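Local coordinates for sporulation inhibitor of replication protein SirA (Bacillus subtilis, PDB 4TPS) that inhibits initiation of DNA replication during sporulation, preventing overinitiation, and binds domain I of the initiator DnaA, at residues L65-R70 with A98-K103; M73-T78 with Y85-A90; I107-S112 with E123-V128; E33-Y38 with Y57-I62. All coordinates share one frame; numbering follows the deposited sequence. Where two conformers were deposited one is given.

In the fold
From the N terminus, contact 4 closes first: it brings helix 28-39 against helix 45-58 and the short strand 59-60, around a loop that is mostly helix. Helix 64-75 follows and opens both contact 1 and contact 2. Contact 2 joins its later part to strand 86-90 and is nested inside the longer loop closed by contact 1, which sets the earlier turns of the helix on strand 96-103. Contact 3 comes last, in series, returning helix 116-128 to strand 106-113. Contacts 1 and 3 meet where M67 touches L125, and I62 links contact 4 to both; contacts 2 and 4 lie on opposite sides of the chain's centre.

Contact 1 (L65-R70 with A98-K103); sequences LHMHQR and ATFMMK
M102 reaches from strand 96-103 to helix 64-75 and touches both M67 and H68; with M67 it has the largest buried surface in this contact. Its CG lies between the backbone N and the carbonyl carbon (chi1 64°), and the chain beyond is extended, which carries the sulfur and the terminal methyl out to the helix. M102 SD rests 3.5 Å from M67 CB, while the methyl carries on to the imidazole of H68. There M102 CE sits over the middle of one ring face, 3.6 Å from the centroid of H68 and only 13° off the ring normal, a CH-pi contact. The sulfur stands farther out above the same face.

The chain of M67 bends at chi2 and chi3, turning CE toward F100, the phenylalanine of the strand, where it approaches F100 CZ at 3.9 Å; the two side chains cross at about a right angle. No hydrogen bond spans the segments. The ring nitrogen ND1 of H68 is used elsewhere, hydrogen-bonded to Y87 OH, which ties the imidazole to the neighbouring strand.

Helix and strand run nearly antiparallel, at 158°, with their axes 10.6 Å apart at closest approach, as in a helix laid along a beta-sheet face. Strand 96-103 lies between strands 86-90 and 106-113, and helix 116-128 packs beside helix 64-75, with V124 and L125 against M67 and F121 against the F100 ring.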
loop_
_atom_site.group_PDB
_atom_site.type_symbol
_atom_site.label_atom_id
_atom_site.label_comp_id
_atom_site.label_asym_id
_atom_site.label_seq_id
_atom_site.Cartn_x
_atom_site.Cartn_y
_atom_site.Cartn_z
ATOM N N LEU A 65 6.914 19.615 -1.828
ATOM C CA LEU A 65 7.587 20.867 -1.483
ATOM C C LEU A 65 8.487 20.719 -0.216
ATOM O O LEU A 65 9.633 21.197 -0.199
ATOM C CB LEU A 65 6.598 22.006 -1.336
ATOM C CG LEU A 65 7.235 23.337 -0.893
ATOM C CD1 LEU A 65 8.264 23.812 -1.893
ATOM C CD2 LEU A 65 6.208 24.441 -0.641
ATOM N N HIS A 66 7.984 20.003 0.784
ATOM C CA HIS A 66 8.745 19.710 1.983
ATOM C C HIS A 66 10.045 18.966 1.615
ATOM O O HIS A 66 11.115 19.293 2.091
ATOM C CB HIS A 66 7.863 18.915 2.945
ATOM C CG HIS A 66 8.442 18.675 4.304
ATOM N ND1 HIS A 66 9.155 19.616 5.013
ATOM C CD2 HIS A 66 8.365 17.590 5.112
ATOM C CE1 HIS A 66 9.528 19.105 6.169
ATOM N NE2 HIS A 66 9.043 17.888 6.269
ATOM N N MET A 67 9.915 17.975 0.750
ATOM C CA MET A 67 11.107 17.196 0.302
ATOM C C MET A 67 12.096 18.112 -0.394
ATOM O O MET A 67 13.296 18.000 -0.148
ATOM C CB MET A 67 10.700 16.030 -0.578
ATOM C CG MET A 67 10.115 14.859 0.151
ATOM S SD MET A 67 11.152 14.272 1.511
ATOM C CE MET A 67 12.628 13.976 0.627
ATOM N N HIS A 68 11.614 18.970 -1.315
ATOM C CA HIS A 68 12.498 19.851 -2.044
ATOM C C HIS A 68 13.309 20.695 -1.053
ATOM O O HIS A 68 14.529 20.844 -1.199
ATOM C CB HIS A 68 11.761 20.810 -2.938
ATOM C CG HIS A 68 11.325 20.247 -4.235
ATOM N ND1 HIS A 68 12.201 19.710 -5.140
ATOM C CD2 HIS A 68 10.115 20.247 -4.841
ATOM C CE1 HIS A 68 11.553 19.355 -6.234
ATOM N NE2 HIS A 68 10.288 19.682 -6.078
ATOM N N GLN A 69 12.623 21.268 -0.057
ATOM C CA GLN A 69 13.301 22.110 0.911
ATOM C C GLN A 69 14.375 21.362 1.686
ATOM O O GLN A 69 15.513 21.843 1.833
ATOM C CB GLN A 69 12.287 22.745 1.813
ATOM C CG GLN A 69 11.361 23.666 1.011
ATOM C CD GLN A 69 10.134 24.172 1.762
ATOM O OE1 GLN A 69 9.576 23.486 2.624
ATOM N NE2 GLN A 69 9.680 25.390 1.401
ATOM N N ARG A 70 14.002 20.199 2.189
ATOM C CA ARG A 70 14.932 19.385 2.944
ATOM C C ARG A 70 16.121 18.877 2.135
ATOM O O ARG A 70 17.291 18.876 2.631
ATOM C CB ARG A 70 14.179 18.205 3.595
ATOM C CG ARG A 70 13.184 18.597 4.668
ATOM C CD ARG A 70 13.920 19.120 5.897
ATOM N NE ARG A 70 13.025 19.465 7.022
ATOM C CZ ARG A 70 12.694 18.653 8.022
ATOM N NH1 ARG A 70 13.168 17.413 8.106
ATOM N NH2 ARG A 70 11.883 19.103 8.985
ATOM N N ALA A 98 24.138 8.548 -6.940
ATOM C CA ALA A 98 22.715 8.159 -6.689
ATOM C C ALA A 98 21.772 9.150 -7.309
ATOM O O ALA A 98 22.056 10.340 -7.373
ATOM C CB ALA A 98 22.418 8.015 -5.208
ATOM N N THR A 99 20.654 8.616 -7.768
ATOM C CA THR A 99 19.524 9.324 -8.333
ATOM C C THR A 99 18.318 9.146 -7.477
ATOM O O THR A 99 18.029 8.017 -7.101
ATOM C CB THR A 99 19.224 8.796 -9.782
ATOM O OG1 THR A 99 20.443 8.774 -10.562
ATOM C CG2 THR A 99 18.155 9.656 -10.490
ATOM N N PHE A 100 17.609 10.254 -7.241
ATOM C CA PHE A 100 16.361 10.306 -6.416
ATOM C C PHE A 100 15.278 10.885 -7.287
ATOM O O PHE A 100 15.459 11.977 -7.867
ATOM C CB PHE A 100 16.639 11.180 -5.194
ATOM C CG PHE A 100 15.435 11.439 -4.299
ATOM C CD1 PHE A 100 14.539 12.453 -4.607
ATOM C CD2 PHE A 100 15.251 10.701 -3.143
ATOM C CE1 PHE A 100 13.474 12.721 -3.762
ATOM C CE2 PHE A 100 14.184 10.984 -2.327
ATOM C CZ PHE A 100 13.303 11.990 -2.651
ATOM N N MET A 101 14.162 10.177 -7.428
ATOM C CA MET A 101 13.028 10.666 -8.204
ATOM C C MET A 101 11.765 10.622 -7.324
ATOM O O MET A 101 11.442 9.587 -6.763
ATOM C CB MET A 101 12.814 9.736 -9.410
ATOM C CG MET A 101 14.082 9.538 -10.240
ATOM S SD MET A 101 14.137 8.284 -11.552
ATOM C CE MET A 101 13.935 9.418 -12.954
ATOM N N MET A 102 11.046 11.729 -7.217
ATOM C CA MET A 102 9.810 11.730 -6.460
ATOM C C MET A 102 8.611 12.071 -7.318
ATOM O O MET A 102 8.569 13.104 -7.968
ATOM C CB MET A 102 9.937 12.617 -5.205
ATOM C CG MET A 102 10.148 14.041 -5.419
ATOM S SD MET A 102 10.276 14.863 -3.807
ATOM C CE MET A 102 11.068 16.358 -4.423
ATOM N N LYS A 103 7.586 11.221 -7.240
ATOM C CA LYS A 103 6.370 11.416 -8.020
ATOM C C LYS A 103 5.165 10.836 -7.391
ATOM O O LYS A 103 5.121 9.612 -7.211
ATOM C CB LYS A 103 6.515 10.801 -9.434
ATOM C CG LYS A 103 5.511 11.313 -10.455
ATOM C CD LYS A 103 5.788 10.628 -11.792
ATOM C CE LYS A 103 4.682 10.873 -12.809
ATOM N NZ LYS A 103 4.814 12.205 -13.448
#

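Contact 2 (M73-T78 with Y85-A90); sequences MNLNKT and YIYRIA
L75 points its isobutyl group from helix 64-75 into the angle between Y87 and I89, two residues on the same side of strand 86-90. Its CD1 branch serves both: it lies 4.0 Å from Y87 CD2, approaching the ring obliquely, and equally near I89 CG2. The second branch, CD2, also reaches that methyl, so I89 CG2 meets the forked end of L75. The side chains of L75 and I89 cross at about a right angle. For I89, a chi1 of 67° directs CG1 between the backbone N and the carbonyl carbon and leaves CG2 beside the N, facing the leucine.

The chain reverses in a type II beta turn from L75 to T78, closed by T78 N bonding to L75 O. T78 adds a looser edge, its CG2 lying 4.4 Å from I89 CG2. I120 and F121 of helix 116-128 also pack on I89, and Y80 of the adjoining strand touches L75, Y87 and I89.

Across these two segments the closest approaches are all between carbons, and no hydrogen bond crosses. The hydroxyl at the far end of Y87 bonds to K72 NZ as well as to the histidine of the helix, so that apolar packing and hydrogen bonding both join this strand to the helix.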
loop_
_atom_site.group_PDB
_atom_site.type_symbol
_atom_site.label_atom_id
_atom_site.label_comp_id
_atom_site.label_asym_id
_atom_site.label_seq_id
_atom_site.Cartn_x
_atom_site.Cartn_y
_atom_site.Cartn_z
ATOM N N MET A 73 18.584 21.813 1.349
ATOM C CA MET A 73 19.383 22.152 2.530
ATOM C C MET A 73 20.495 21.143 2.787
ATOM O O MET A 73 21.657 21.512 3.022
ATOM C CB MET A 73 18.516 22.163 3.771
ATOM C CG MET A 73 17.603 23.311 3.884
ATOM S SD MET A 73 16.608 22.806 5.275
ATOM C CE MET A 73 15.228 23.873 4.909
ATOM N N ASN A 74 20.155 19.870 2.745
ATOM C CA ASN A 74 21.097 18.820 3.005
ATOM C C ASN A 74 22.191 18.646 1.953
ATOM O O ASN A 74 23.315 18.273 2.301
ATOM C CB ASN A 74 20.375 17.516 3.154
ATOM C CG ASN A 74 21.214 16.525 3.885
ATOM O OD1 ASN A 74 21.487 16.666 5.090
ATOM N ND2 ASN A 74 21.693 15.572 3.179
ATOM N N LEU A 75 21.855 18.890 0.688
ATOM C CA LEU A 75 22.805 18.697 -0.418
ATOM C C LEU A 75 23.666 19.939 -0.746
ATOM O O LEU A 75 24.502 19.888 -1.634
ATOM C CB LEU A 75 22.071 18.236 -1.675
ATOM C CG LEU A 75 21.269 16.962 -1.515
ATOM C CD1 LEU A 75 20.568 16.657 -2.833
ATOM C CD2 LEU A 75 22.137 15.788 -1.112
ATOM N N ASN A 76 23.449 21.046 -0.046
ATOM C CA ASN A 76 24.145 22.295 -0.324
ATOM C C ASN A 76 25.665 22.039 -0.385
ATOM O O ASN A 76 26.226 21.287 0.435
ATOM C CB ASN A 76 23.785 23.292 0.779
ATOM C CG ASN A 76 24.357 24.660 0.558
ATOM O OD1 ASN A 76 24.997 25.194 1.449
ATOM N ND2 ASN A 76 24.129 25.241 -0.622
ATOM N N LYS A 77 26.280 22.545 -1.451
ATOM C CA LYS A 77 27.728 22.387 -1.713
ATOM C C LYS A 77 28.214 20.934 -1.918
ATOM O O LYS A 77 29.388 20.662 -1.965
ATOM C CB LYS A 77 28.518 23.095 -0.609
ATOM C CG LYS A 77 28.044 24.546 -0.371
ATOM C CD LYS A 77 28.957 25.403 0.524
ATOM C CE LYS A 77 28.390 25.683 1.912
ATOM N NZ LYS A 77 28.342 24.410 2.690
ATOM N N THR A 78 27.290 20.007 -2.090
ATOM C CA THR A 78 27.561 18.635 -2.547
ATOM C C THR A 78 27.557 18.718 -4.077
ATOM O O THR A 78 27.012 19.656 -4.647
ATOM C CB THR A 78 26.396 17.697 -2.028
ATOM O OG1 THR A 78 26.634 17.325 -0.670
ATOM C CG2 THR A 78 26.210 16.434 -2.813
ATOM N N TYR A 85 11.696 17.173 -10.331
ATOM C CA TYR A 85 11.517 16.156 -9.274
ATOM C C TYR A 85 12.616 15.123 -9.133
ATOM O O TYR A 85 12.481 14.188 -8.325
ATOM C CB TYR A 85 10.138 15.482 -9.408
ATOM C CG TYR A 85 9.912 14.811 -10.716
ATOM C CD1 TYR A 85 10.264 13.497 -10.884
ATOM C CD2 TYR A 85 9.316 15.501 -11.805
ATOM C CE1 TYR A 85 10.051 12.838 -12.079
ATOM C CE2 TYR A 85 9.131 14.863 -13.017
ATOM C CZ TYR A 85 9.497 13.520 -13.131
ATOM O OH TYR A 85 9.324 12.813 -14.273
ATOM N N ILE A 86 13.680 15.265 -9.936
ATOM C CA ILE A 86 14.848 14.382 -9.942
ATOM C C ILE A 86 16.020 15.114 -9.333
ATOM O O ILE A 86 16.334 16.273 -9.712
ATOM C CB ILE A 86 15.202 13.942 -11.375
ATOM C CG1 ILE A 86 14.035 13.235 -12.032
ATOM C CG2 ILE A 86 16.443 13.075 -11.393
ATOM C CD1 ILE A 86 14.120 13.118 -13.542
ATOM N N TYR A 87 16.676 14.446 -8.373
ATOM C CA TYR A 87 17.945 14.878 -7.800
ATOM C C TYR A 87 18.997 13.860 -8.076
ATOM O O TYR A 87 18.763 12.694 -7.946
ATOM C CB TYR A 87 17.822 15.128 -6.293
ATOM C CG TYR A 87 17.021 16.375 -5.914
ATOM C CD1 TYR A 87 15.651 16.412 -6.050
ATOM C CD2 TYR A 87 17.649 17.509 -5.412
ATOM C CE1 TYR A 87 14.945 17.533 -5.700
ATOM C CE2 TYR A 87 16.941 18.633 -5.043
ATOM C CZ TYR A 87 15.588 18.644 -5.213
ATOM O OH TYR A 87 14.881 19.759 -4.842
ATOM N N ARG A 88 20.179 14.313 -8.447
ATOM C CA ARG A 88 21.273 13.412 -8.763
ATOM C C ARG A 88 22.490 13.893 -7.996
ATOM O O ARG A 88 22.809 15.081 -8.026
ATOM C CB ARG A 88 21.524 13.408 -10.313
ATOM C CG ARG A 88 22.782 12.701 -10.796
ATOM C CD ARG A 88 22.699 11.238 -10.710
ATOM N NE ARG A 88 23.672 10.518 -11.549
ATOM C CZ ARG A 88 24.964 10.389 -11.337
ATOM N NH1 ARG A 88 25.606 9.651 -12.206
ATOM N NH2 ARG A 88 25.601 10.951 -10.285
ATOM N N ILE A 89 23.188 12.991 -7.356
ATOM C CA ILE A 89 24.353 13.301 -6.575
ATOM C C ILE A 89 25.542 12.431 -6.926
ATOM O O ILE A 89 25.401 11.298 -7.361
ATOM C CB ILE A 89 24.102 13.185 -5.053
ATOM C CG1 ILE A 89 23.848 11.740 -4.634
ATOM C CG2 ILE A 89 22.932 14.053 -4.652
ATOM C CD1 ILE A 89 23.659 11.579 -3.159
ATOM N N ALA A 90 26.757 13.004 -6.742
ATOM C CA ALA A 90 28.005 12.237 -6.845
ATOM C C ALA A 90 28.750 12.430 -5.519
ATOM O O ALA A 90 28.814 13.540 -5.018
ATOM C CB ALA A 90 28.848 12.649 -8.053
#

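Contact 3 (I107-S112 with E123-V128); sequences IEIVAS and EVLRKV
With chi1 of -73° in I107 and -69° in L125, CG1 of the isoleucine and CG of the leucine both lie beside the backbone N, anti to the carbonyl carbon. An extended chi2 then sends CD1 of I107 toward the helix; in L125 it is CD2 that meets it, while the extended CD1 turns to I109. This is how helix 116-128 packs on the face of the antiparallel sheet: strand 106-113 runs into the helix through a short connection, and the helix folds back over the strand. I107 and L125 meet tip to tip, while the next inward-facing residue, I109, brings its CD1 to 4.4 Å from CD1 of L125.

The hydrophobic cluster is wider than this pair of segments. F100 and M102 of strand 96-103 touch I107, M67 of helix 64-75 touches L125, and I62 closes on I107.

A different chemistry marks the helix surface beyond the leucine. E123, R126 and K127 form a salt-bridge network in which R126 NH2 donates to E123 OE1 at 3.0 Å, nearly straight at 171° and within the guanidinium plane. R126 NH1 bonds to N146 O, linking the network to the C-terminal part of the chain. In the core, the nearest approach across the contact is between CD1 of I107 and CD2 of L125, at 3.6 Å.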
loop_
_atom_site.group_PDB
_atom_site.type_symbol
_atom_site.label_atom_id
_atom_site.label_comp_id
_atom_site.label_asym_id
_atom_site.label_seq_id
_atom_site.Cartn_x
_atom_site.Cartn_y
_atom_site.Cartn_z
ATOM N N ILE A 107 8.660 7.242 -4.369
ATOM C CA ILE A 107 10.067 7.666 -4.594
ATOM C C ILE A 107 10.875 6.503 -5.184
ATOM O O ILE A 107 10.761 5.379 -4.740
ATOM C CB ILE A 107 10.688 8.109 -3.255
ATOM C CG1 ILE A 107 10.083 9.458 -2.880
ATOM C CG2 ILE A 107 12.198 8.298 -3.379
ATOM C CD1 ILE A 107 10.340 9.851 -1.455
ATOM N N GLU A 108 11.725 6.785 -6.162
ATOM C CA GLU A 108 12.575 5.754 -6.711
ATOM C C GLU A 108 13.998 6.271 -6.531
ATOM O O GLU A 108 14.301 7.443 -6.814
ATOM C CB GLU A 108 12.349 5.556 -8.168
ATOM C CG GLU A 108 11.328 4.599 -8.621
ATOM C CD GLU A 108 11.497 4.315 -10.112
ATOM O OE1 GLU A 108 12.466 3.659 -10.612
ATOM O OE2 GLU A 108 10.665 4.826 -10.791
ATOM N N ILE A 109 14.870 5.387 -6.086
ATOM C CA ILE A 109 16.287 5.701 -5.896
ATOM C C ILE A 109 17.120 4.642 -6.655
ATOM O O ILE A 109 16.894 3.453 -6.512
ATOM C CB ILE A 109 16.661 5.743 -4.439
ATOM C CG1 ILE A 109 15.930 6.909 -3.716
ATOM C CG2 ILE A 109 18.166 5.820 -4.241
ATOM C CD1 ILE A 109 15.936 6.831 -2.208
ATOM N N VAL A 110 18.106 5.105 -7.421
ATOM C CA VAL A 110 19.113 4.215 -8.023
ATOM C C VAL A 110 20.460 4.647 -7.489
ATOM O O VAL A 110 20.750 5.786 -7.479
ATOM C CB VAL A 110 19.079 4.306 -9.590
ATOM C CG1 VAL A 110 20.182 3.446 -10.191
ATOM C CG2 VAL A 110 17.707 3.936 -10.115
ATOM N N ALA A 111 21.267 3.701 -7.002
ATOM C CA ALA A 111 22.559 3.999 -6.444
ATOM C C ALA A 111 23.660 3.035 -6.843
ATOM O O ALA A 111 23.415 1.869 -6.996
ATOM C CB ALA A 111 22.478 4.089 -4.923
ATOM N N SER A 112 24.885 3.551 -6.915
ATOM C CA SER A 112 26.098 2.763 -7.215
ATOM C C SER A 112 27.255 3.231 -6.360
ATOM O O SER A 112 27.260 4.353 -5.924
ATOM C CB SER A 112 26.458 2.845 -8.690
ATOM O OG SER A 112 26.864 4.120 -9.040
ATOM N N GLU A 123 18.721 9.400 4.766
ATOM C CA GLU A 123 18.818 10.246 5.966
ATOM C C GLU A 123 17.826 11.433 5.880
ATOM O O GLU A 123 17.196 11.778 6.877
ATOM C CB GLU A 123 20.228 10.802 6.124
ATOM C CG GLU A 123 20.465 11.385 7.484
ATOM C CD GLU A 123 20.727 10.330 8.584
ATOM O OE1 GLU A 123 21.114 10.750 9.692
ATOM O OE2 GLU A 123 20.545 9.098 8.397
ATOM N N VAL A 124 17.649 12.040 4.706
ATOM C CA VAL A 124 16.658 13.115 4.576
ATOM C C VAL A 124 15.241 12.530 4.842
ATOM O O VAL A 124 14.475 13.049 5.652
ATOM C CB VAL A 124 16.741 13.734 3.190
ATOM C CG1 VAL A 124 15.600 14.697 2.915
ATOM C CG2 VAL A 124 18.092 14.436 3.001
ATOM N N LEU A 125 14.947 11.419 4.221
ATOM C CA LEU A 125 13.639 10.751 4.344
ATOM C C LEU A 125 13.306 10.363 5.790
ATOM O O LEU A 125 12.225 10.641 6.269
ATOM C CB LEU A 125 13.588 9.495 3.431
ATOM C CG LEU A 125 13.569 9.823 1.926
ATOM C CD1 LEU A 125 13.717 8.538 1.129
ATOM C CD2 LEU A 125 12.324 10.508 1.508
ATOM N N ARG A 126 14.256 9.782 6.497
ATOM C CA ARG A 126 14.008 9.293 7.827
ATOM C C ARG A 126 13.805 10.462 8.799
ATOM O O ARG A 126 13.163 10.278 9.801
ATOM C CB ARG A 126 15.057 8.283 8.285
ATOM C CG ARG A 126 16.369 8.872 8.751
ATOM C CD ARG A 126 17.417 7.781 8.895
ATOM N NE ARG A 126 18.539 8.347 9.636
ATOM C CZ ARG A 126 18.955 7.947 10.836
ATOM N NH1 ARG A 126 18.399 6.923 11.494
ATOM N NH2 ARG A 126 19.974 8.575 11.388
ATOM N N LYS A 127 14.343 11.646 8.483
ATOM C CA LYS A 127 14.068 12.815 9.304
ATOM C C LYS A 127 12.725 13.513 8.968
ATOM O O LYS A 127 12.207 14.314 9.721
ATOM C CB LYS A 127 15.250 13.784 9.173
ATOM C CG LYS A 127 16.532 13.234 9.810
ATOM C CD LYS A 127 17.691 14.149 9.514
ATOM C CE LYS A 127 19.011 13.630 10.053
ATOM N NZ LYS A 127 20.225 14.188 9.344
ATOM N N VAL A 128 12.154 13.197 7.829
ATOM C CA VAL A 128 10.858 13.682 7.459
ATOM C C VAL A 128 9.768 12.829 8.076
ATOM O O VAL A 128 8.762 13.366 8.558
ATOM C CB VAL A 128 10.731 13.703 5.939
ATOM C CG1 VAL A 128 9.274 13.902 5.478
ATOM C CG2 VAL A 128 11.623 14.818 5.386
#

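Contact 4 (E33-Y38 with Y57-I62); sequences ELFQDY and YITQPI
L34, the first residue of segment 33-38 to touch the other segment, meets I58 tip to tip. Its CG stands anti to the backbone N (chi1 -178°), and from there CD2 extends to within 3.9 Å of I58 CD1. The isoleucine comes the other way, with CG1 placed between its backbone N and carbonyl carbon, so that the ethyl arm rather than CG2 makes the contact.

F35 follows, its ring closing on both I58 and T59 with CZ leading. T59 CG2 lies at the ring edge, in the ring plane and 3.8 Å from F35 CZ. I58 CD1 approaches the same CZ obliquely, at 4.3 Å, and so joins the phenylalanine to L34. The methyl of T59 is thus turned to the aromatic ring while its hydroxyl is satisfied elsewhere: OG1 is hydrogen-bonded to I55 O and H105 ND1.

Farther along the helix, Y38 turns to helix 45-58, where its OH bonds E52 OE2 and its ring meets that of Y48. The closest contacts between the segments are all carbon to carbon, and no hydrogen bond crosses. Aromatic packing from the chain of another protein also reaches L34 and I58, so this helix packing forms part of a surface in contact with a second protein, consistent with the binding of SirA to domain I of DnaA. Helix 28-39 lies against helix 45-58, with T51 and Q54 touching L34 and I55 touching F35, while Y14 and I16 of strand 9-16 pack on F35 and on T59.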
loop_
_atom_site.group_PDB
_atom_site.type_symbol
_atom_site.label_atom_id
_atom_site.label_comp_id
_atom_site.label_asym_id
_atom_site.label_seq_id
_atom_site.Cartn_x
_atom_site.Cartn_y
_atom_site.Cartn_z
ATOM N N GLU A 33 5.403 -8.038 -0.801
ATOM C CA GLU A 33 4.807 -8.842 -1.859
ATOM C C GLU A 33 3.717 -8.080 -2.643
ATOM O O GLU A 33 3.599 -8.199 -3.854
ATOM C CB GLU A 33 4.270 -10.166 -1.297
ATOM C CG GLU A 33 5.417 -11.071 -0.846
ATOM C CD GLU A 33 4.972 -12.452 -0.383
ATOM O OE1 GLU A 33 5.269 -12.799 0.779
ATOM O OE2 GLU A 33 4.351 -13.191 -1.187
ATOM N N LEU A 34 2.932 -7.273 -1.956
ATOM C CA LEU A 34 1.939 -6.408 -2.598
ATOM C C LEU A 34 2.586 -5.412 -3.579
ATOM O O LEU A 34 2.220 -5.305 -4.749
ATOM C CB LEU A 34 1.131 -5.668 -1.587
ATOM C CG LEU A 34 0.030 -4.765 -2.158
ATOM C CD1 LEU A 34 -1.131 -5.614 -2.666
ATOM C CD2 LEU A 34 -0.472 -3.776 -1.124
ATOM N N PHE A 35 3.577 -4.716 -3.091
ATOM C CA PHE A 35 4.351 -3.795 -3.948
ATOM C C PHE A 35 5.087 -4.491 -5.141
ATOM O O PHE A 35 5.068 -4.004 -6.269
ATOM C CB PHE A 35 5.304 -2.969 -3.130
ATOM C CG PHE A 35 4.600 -1.922 -2.271
ATOM C CD1 PHE A 35 4.029 -0.815 -2.832
ATOM C CD2 PHE A 35 4.511 -2.051 -0.897
ATOM C CE1 PHE A 35 3.409 0.161 -2.051
ATOM C CE2 PHE A 35 3.863 -1.108 -0.117
ATOM C CZ PHE A 35 3.320 0.011 -0.702
ATOM N N GLN A 36 5.621 -5.654 -4.869
ATOM C CA GLN A 36 6.304 -6.419 -5.900
ATOM C C GLN A 36 5.268 -6.880 -6.965
ATOM O O GLN A 36 5.544 -6.815 -8.166
ATOM C CB GLN A 36 7.060 -7.579 -5.307
ATOM C CG GLN A 36 7.799 -8.421 -6.362
ATOM C CD GLN A 36 8.607 -9.515 -5.738
ATOM O OE1 GLN A 36 8.074 -10.494 -5.167
ATOM N NE2 GLN A 36 9.914 -9.357 -5.821
ATOM N N ASP A 37 4.075 -7.285 -6.535
ATOM C CA ASP A 37 3.024 -7.639 -7.491
ATOM C C ASP A 37 2.665 -6.487 -8.409
ATOM O O ASP A 37 2.459 -6.678 -9.593
ATOM C CB ASP A 37 1.766 -8.080 -6.768
ATOM C CG ASP A 37 1.857 -9.488 -6.244
ATOM O OD1 ASP A 37 2.789 -10.251 -6.616
ATOM O OD2 ASP A 37 0.952 -9.813 -5.436
ATOM N N TYR A 38 2.587 -5.287 -7.858
ATOM C CA TYR A 38 2.307 -4.103 -8.698
ATOM C C TYR A 38 3.423 -3.763 -9.694
ATOM O O TYR A 38 3.166 -3.476 -10.856
ATOM C CB TYR A 38 2.069 -2.924 -7.777
ATOM C CG TYR A 38 1.729 -1.641 -8.448
ATOM C CD1 TYR A 38 0.575 -1.539 -9.213
ATOM C CD2 TYR A 38 2.547 -0.511 -8.319
ATOM C CE1 TYR A 38 0.238 -0.368 -9.840
ATOM C CE2 TYR A 38 2.204 0.672 -8.940
ATOM C CZ TYR A 38 1.040 0.726 -9.690
ATOM O OH TYR A 38 0.628 1.877 -10.314
ATOM N N TYR A 57 -4.550 3.328 -1.467
ATOM C CA TYR A 57 -5.221 3.432 -0.195
ATOM C C TYR A 57 -4.292 3.405 1.007
ATOM O O TYR A 57 -4.473 4.173 1.968
ATOM C CB TYR A 57 -6.331 2.380 -0.110
ATOM C CG TYR A 57 -7.272 2.579 1.072
ATOM C CD1 TYR A 57 -6.935 2.168 2.357
ATOM C CD2 TYR A 57 -8.496 3.197 0.901
ATOM C CE1 TYR A 57 -7.826 2.373 3.444
ATOM C CE2 TYR A 57 -9.374 3.391 1.959
ATOM C CZ TYR A 57 -9.045 2.986 3.211
ATOM O OH TYR A 57 -9.896 3.126 4.290
ATOM N N ILE A 58 -3.258 2.556 0.975
ATOM C CA ILE A 58 -2.437 2.337 2.163
ATOM C C ILE A 58 -1.224 3.268 2.238
ATOM O O ILE A 58 -0.487 3.202 3.187
ATOM C CB ILE A 58 -1.961 0.859 2.288
ATOM C CG1 ILE A 58 -0.912 0.506 1.204
ATOM C CG2 ILE A 58 -3.173 -0.111 2.214
ATOM C CD1 ILE A 58 -0.235 -0.834 1.497
ATOM N N THR A 59 -1.033 4.094 1.223
ATOM C CA THR A 59 0.095 4.984 1.168
ATOM C C THR A 59 -0.352 6.444 1.163
ATOM O O THR A 59 -1.516 6.780 0.838
ATOM C CB THR A 59 0.987 4.687 -0.077
ATOM O OG1 THR A 59 0.269 4.893 -1.285
ATOM C CG2 THR A 59 1.514 3.273 -0.056
ATOM N N GLN A 60 0.596 7.330 1.492
ATOM C CA GLN A 60 0.373 8.783 1.513
ATOM C C GLN A 60 1.062 9.414 0.328
ATOM O O GLN A 60 2.112 8.927 -0.109
ATOM C CB GLN A 60 0.974 9.399 2.790
ATOM C CG GLN A 60 0.384 8.769 4.047
ATOM C CD GLN A 60 0.645 9.572 5.306
ATOM O OE1 GLN A 60 1.543 10.349 5.363
ATOM N NE2 GLN A 60 -0.199 9.396 6.310
ATOM N N PRO A 61 0.526 10.525 -0.154
ATOM C CA PRO A 61 1.252 11.288 -1.181
ATOM C C PRO A 61 2.618 11.748 -0.623
ATOM O O PRO A 61 2.740 12.125 0.569
ATOM C CB PRO A 61 0.352 12.483 -1.466
ATOM C CG PRO A 61 -0.889 12.282 -0.742
ATOM C CD PRO A 61 -0.746 11.161 0.242
ATOM N N ILE A 62 3.620 11.765 -1.491
ATOM C CA ILE A 62 4.926 12.293 -1.054
ATOM C C ILE A 62 4.770 13.834 -0.844
ATOM O O ILE A 62 4.158 14.468 -1.638
ATOM C CB ILE A 62 6.003 11.980 -2.116
ATOM C CG1 ILE A 62 6.129 10.455 -2.392
ATOM C CG2 ILE A 62 7.336 12.580 -1.733
ATOM C CD1 ILE A 62 6.366 9.572 -1.168
#